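Local coordinates for hypothetical protein (Aquifex aeolicus, PDB 2HEK) that binds zinc and GDP and probably acts as a dGTPase-like hydrolase of the HD-domain family, at residues A[59-62]-A[63-67]; A[133-136]-A[137-141]. All blocks are in the same frame, centred on the assembly; numbering follows the deposited sequence.

Contact 1 (A[59-62]-A[63-67]); sequences YHIT and ERICE
His60 and Arg64, one helical turn apart, meet where CE1 of the His60 imidazole lies over one face of the Arg64 guanidinium, 3.5 Å from NH2. The two planes stand 64° apart, so the contact is not a parallel stack. Arg64 gets there by bending at chi2 (-78°), which folds its chain back toward the histidine. At the ring edge, a water in the plane of the imidazole lies 2.9 Å from His60 ND1 and donates to Glu63 OE1 at 2.6 Å, linking two side chains whose own polar atoms do not touch. The other carboxylate oxygen of Glu63, OE2, forms a salt bridge with Lys78. An alanine in place of His60 would probably leave the Arg64 guanidinium without the imidazole carbon over its face and the water bound to Glu63 without its ND1 partner. Around the helix, Ile61 CG2 packs on Ile65 CD1 at 3.8 Å, branched side chains suited to the side facing helix 160-173. Thr62 OG1 is satisfied by Val58 O and by Ser160 OG, so a small hydroxyl serves well in this buried place. Beneath all this run regular i to i+4 bonds, such as Cys66 N to Thr62 O at 2.9 Å. This is the amphipathic helix 51-69 of the HD domain, which also carries the zinc ligand His54.

Contact 2 (A[133-136]-A[137-141]); sequences RLVR and ITLGK
Arg136 O receives the N-H of Lys141 at 2.9 Å, and this i to i+5 bond closes the end of helix 128-139. Leu139 N, bonded to Val135 O, also makes a weak bond to the same oxygen, Arg136 O, while Gly140 N bonds to Ile137 O at 3.2 Å. Gly140 makes the turn with a positive phi of 65°, which a residue without a side chain adopts at little cost. One turn back, Ile137 N binds Arg133 O at 2.9 Å in a nearly straight bond. The aliphatic part of Arg136 lies against the reversed chain, its CD 3.4 Å from Lys141 O, and a bend at chi3 (-67°) carries the guanidinium back over Arg133, whose CA lies against one face. Arg136 NE forms a salt bridge with Glu147, and Arg133 pairs with Glu73 and Asp130, so long basic chains here serve both as cover and as charge partners. The side chains of Val135 and Leu139 lie side by side, CG1 of Val135 3.8 Å from CD1 of Leu139, forming an apolar ridge beside helix 108-115. Ile137 touches Ala80 of helix 74-82 and Leu150 and Ile154 of helix 145-155. Thr138, whose OG1 is hydrogen-bonded to Ala80 O, also touches His84. The ending is a Schellman motif, terminating an HD-domain helix whose Thr138 side chain is about 9 Å from the zinc.

Overall arrangement
From the N terminus, the chain passes through the hairpin of strands 2-7 and 11-16 before reaching contact 1 on helix 51-69; contact 2 follows at the end of helix 128-139. Each is local to a single helix and closes no long loop, and the two come in series, neither nesting nor crossing. Their centres are 17 Å apart. Helix 74-82 is the common neighbour, packed against side chains of both. Contact 1 also faces strand 11-16 and helix 160-173, contact 2 helices 108-115 and 145-155. Both lie within the HD domain, whose zinc site is made by His54, Asp85 and Asp161; the side chains of Thr62 and Thr138 are about 10 and 9 Å from the zinc.

Contact 1 (A[59-62]-A[63-67])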
loop_
_atom_site.group_PDB
_atom_site.type_symbol
_atom_site.label_atom_id
_atom_site.label_comp_id
_atom_site.label_asym_id
_atom_site.label_seq_id
_atom_site.Cartn_x
_atom_site.Cartn_y
_atom_site.Cartn_z
ATOM N N TYR A 59 5.574 19.712 11.186
ATOM C CA TYR A 59 5.076 19.751 12.561
ATOM C C TYR A 59 4.791 18.321 13.075
ATOM O O TYR A 59 5.209 17.968 14.154
ATOM C CB TYR A 59 3.819 20.596 12.623
ATOM C CG TYR A 59 3.048 20.588 13.930
ATOM C CD1 TYR A 59 2.091 19.589 14.215
ATOM C CD2 TYR A 59 3.231 21.625 14.866
ATOM C CE1 TYR A 59 1.360 19.602 15.455
ATOM C CE2 TYR A 59 2.506 21.660 16.073
ATOM C CZ TYR A 59 1.574 20.655 16.360
ATOM O OH TYR A 59 0.885 20.715 17.565
ATOM N N HIS A 60 4.083 17.507 12.301
ATOM C CA HIS A 60 3.735 16.139 12.717
ATOM C C HIS A 60 4.963 15.219 12.841
ATOM O O HIS A 60 5.116 14.468 13.839
ATOM C CB HIS A 60 2.748 15.568 11.678
ATOM C CG HIS A 60 2.446 14.124 11.882
ATOM N ND1 HIS A 60 1.609 13.676 12.878
ATOM C CD2 HIS A 60 2.878 13.020 11.223
ATOM C CE1 HIS A 60 1.537 12.353 12.825
ATOM N NE2 HIS A 60 2.291 11.934 11.825
ATOM N N ILE A 61 5.868 15.262 11.860
ATOM C CA ILE A 61 7.092 14.453 11.959
ATOM C C ILE A 61 8.011 14.926 13.104
ATOM O O ILE A 61 8.604 14.102 13.807
ATOM C CB ILE A 61 7.881 14.399 10.608
ATOM C CG1 ILE A 61 7.054 13.625 9.593
ATOM C CG2 ILE A 61 9.266 13.669 10.776
ATOM C CD1 ILE A 61 6.883 12.120 9.950
ATOM N N THR A 62 8.098 16.245 13.308
ATOM C CA THR A 62 8.853 16.784 14.441
ATOM C C THR A 62 8.306 16.229 15.753
ATOM O O THR A 62 9.092 15.830 16.606
ATOM C CB THR A 62 8.820 18.327 14.471
ATOM O OG1 THR A 62 9.353 18.818 13.223
ATOM C CG2 THR A 62 9.684 18.856 15.625
ATOM N N GLU A 63 6.979 16.226 15.909
ATOM C CA GLU A 63 6.313 15.620 17.091
ATOM C C GLU A 63 6.775 14.195 17.322
ATOM O O GLU A 63 7.177 13.812 18.450
ATOM C CB GLU A 63 4.789 15.646 16.936
ATOM C CG GLU A 63 3.963 15.252 18.203
ATOM C CD GLU A 63 2.511 15.684 18.041
ATOM O OE1 GLU A 63 1.847 15.207 17.083
ATOM O OE2 GLU A 63 2.030 16.529 18.850
ATOM N N ARG A 64 6.726 13.399 16.254
ATOM C CA ARG A 64 7.096 11.997 16.306
ATOM C C ARG A 64 8.543 11.821 16.740
ATOM O O ARG A 64 8.847 10.999 17.624
ATOM C CB ARG A 64 6.866 11.347 14.921
ATOM C CG ARG A 64 5.400 11.114 14.573
ATOM C CD ARG A 64 4.848 9.875 15.291
ATOM N NE ARG A 64 3.519 9.479 14.795
ATOM C CZ ARG A 64 2.355 9.890 15.306
ATOM N NH1 ARG A 64 2.326 10.719 16.345
ATOM N NH2 ARG A 64 1.207 9.468 14.774
ATOM N N ILE A 65 9.450 12.587 16.138
ATOM C CA ILE A 65 10.882 12.449 16.463
ATOM C C ILE A 65 11.139 12.875 17.928
ATOM O O ILE A 65 11.900 12.220 18.633
ATOM C CB ILE A 65 11.780 13.291 15.526
ATOM C CG1 ILE A 65 11.769 12.746 14.072
ATOM C CG2 ILE A 65 13.227 13.361 16.075
ATOM C CD1 ILE A 65 12.327 13.748 13.022
ATOM N N CYS A 66 10.506 13.961 18.378
ATOM C CA CYS A 66 10.610 14.380 19.803
ATOM C C CYS A 66 10.095 13.287 20.755
ATOM O O CYS A 66 10.698 13.030 21.810
ATOM C CB CYS A 66 9.841 15.684 20.041
ATOM S SG CYS A 66 10.685 17.077 19.296
ATOM N N GLU A 67 8.985 12.655 20.398
ATOM C CA GLU A 67 8.483 11.482 21.146
ATOM C C GLU A 67 9.490 10.322 21.227
ATOM O O GLU A 67 9.710 9.751 22.312
ATOM C CB GLU A 67 7.112 11.016 20.617
ATOM C CG GLU A 67 5.999 12.013 20.905
ATOM C CD GLU A 67 4.657 11.750 20.171
ATOM O OE1 GLU A 67 4.553 10.792 19.358
ATOM O OE2 GLU A 67 3.700 12.544 20.405
HETATM O O HOH W 1 0.698 15.666 14.845
#

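Contact 2 (A[133-136]-A[137-141])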
loop_
_atom_site.group_PDB
_atom_site.type_symbol
_atom_site.label_atom_id
_atom_site.label_comp_id
_atom_site.label_asym_id
_atom_site.label_seq_id
_atom_site.Cartn_x
_atom_site.Cartn_y
_atom_site.Cartn_z
ATOM N N ARG A 133 15.244 31.874 20.115
ATOM C CA ARG A 133 15.778 30.508 19.996
ATOM C C ARG A 133 15.033 29.718 18.908
ATOM O O ARG A 133 15.664 29.055 18.102
ATOM C CB ARG A 133 15.686 29.776 21.342
ATOM C CG ARG A 133 16.608 30.411 22.400
ATOM C CD ARG A 133 16.423 29.798 23.756
ATOM N NE ARG A 133 16.925 28.415 23.857
ATOM C CZ ARG A 133 16.177 27.334 24.083
ATOM N NH1 ARG A 133 14.855 27.424 24.172
ATOM N NH2 ARG A 133 16.763 26.142 24.198
ATOM N N LEU A 134 13.696 29.820 18.892
ATOM C CA LEU A 134 12.889 29.258 17.804
ATOM C C LEU A 134 13.396 29.703 16.426
ATOM O O LEU A 134 13.539 28.892 15.518
ATOM C CB LEU A 134 11.415 29.643 17.972
ATOM C CG LEU A 134 10.414 29.073 16.937
ATOM C CD1 LEU A 134 9.057 29.051 17.589
ATOM C CD2 LEU A 134 10.345 29.934 15.707
ATOM N N VAL A 135 13.655 30.990 16.266
ATOM C CA VAL A 135 14.184 31.510 14.994
ATOM C C VAL A 135 15.523 30.860 14.593
ATOM O O VAL A 135 15.690 30.413 13.468
ATOM C CB VAL A 135 14.320 33.043 15.021
ATOM C CG1 VAL A 135 15.155 33.520 13.814
ATOM C CG2 VAL A 135 12.934 33.686 15.030
ATOM N N ARG A 136 16.466 30.787 15.521
ATOM C CA ARG A 136 17.768 30.154 15.261
ATOM C C ARG A 136 17.624 28.681 14.915
ATOM O O ARG A 136 18.268 28.195 14.006
ATOM C CB ARG A 136 18.696 30.310 16.488
ATOM C CG ARG A 136 19.269 31.729 16.595
ATOM C CD ARG A 136 20.462 31.853 17.571
ATOM N NE ARG A 136 20.071 31.619 18.958
ATOM C CZ ARG A 136 19.568 32.579 19.750
ATOM N NH1 ARG A 136 19.365 33.799 19.286
ATOM N NH2 ARG A 136 19.242 32.311 20.979
ATOM N N ILE A 137 16.807 27.982 15.687
ATOM C CA ILE A 137 16.547 26.572 15.507
ATOM C C ILE A 137 15.974 26.336 14.099
ATOM O O ILE A 137 16.481 25.493 13.337
ATOM C CB ILE A 137 15.615 26.054 16.620
ATOM C CG1 ILE A 137 16.402 25.989 17.935
ATOM C CG2 ILE A 137 14.977 24.625 16.274
ATOM C CD1 ILE A 137 15.544 25.965 19.141
ATOM N N THR A 138 14.972 27.124 13.731
ATOM C CA THR A 138 14.349 26.934 12.437
ATOM C C THR A 138 15.252 27.314 11.259
ATOM O O THR A 138 15.106 26.761 10.172
ATOM C CB THR A 138 12.946 27.586 12.323
ATOM O OG1 THR A 138 12.171 26.808 11.396
ATOM C CG2 THR A 138 13.025 29.051 11.854
ATOM N N LEU A 139 16.188 28.241 11.457
ATOM C CA LEU A 139 17.067 28.623 10.356
ATOM C C LEU A 139 18.315 27.783 10.286
ATOM O O LEU A 139 19.146 27.997 9.407
ATOM C CB LEU A 139 17.470 30.094 10.441
ATOM C CG LEU A 139 16.344 31.107 10.429
ATOM C CD1 LEU A 139 16.941 32.502 10.562
ATOM C CD2 LEU A 139 15.545 30.980 9.167
ATOM N N GLY A 140 18.468 26.853 11.211
ATOM C CA GLY A 140 19.721 26.094 11.317
ATOM C C GLY A 140 20.941 26.949 11.710
ATOM O O GLY A 140 22.051 26.713 11.221
ATOM N N LYS A 141 20.739 27.946 12.578
ATOM C CA LYS A 141 21.856 28.760 13.097
ATOM C C LYS A 141 21.942 28.752 14.632
ATOM O O LYS A 141 21.837 29.802 15.257
ATOM C CB LYS A 141 21.742 30.194 12.588
ATOM C CG LYS A 141 21.464 30.284 11.127
ATOM C CD LYS A 141 22.157 31.468 10.520
ATOM C CE LYS A 141 22.292 31.297 9.010
ATOM N NZ LYS A 141 23.450 32.063 8.465
#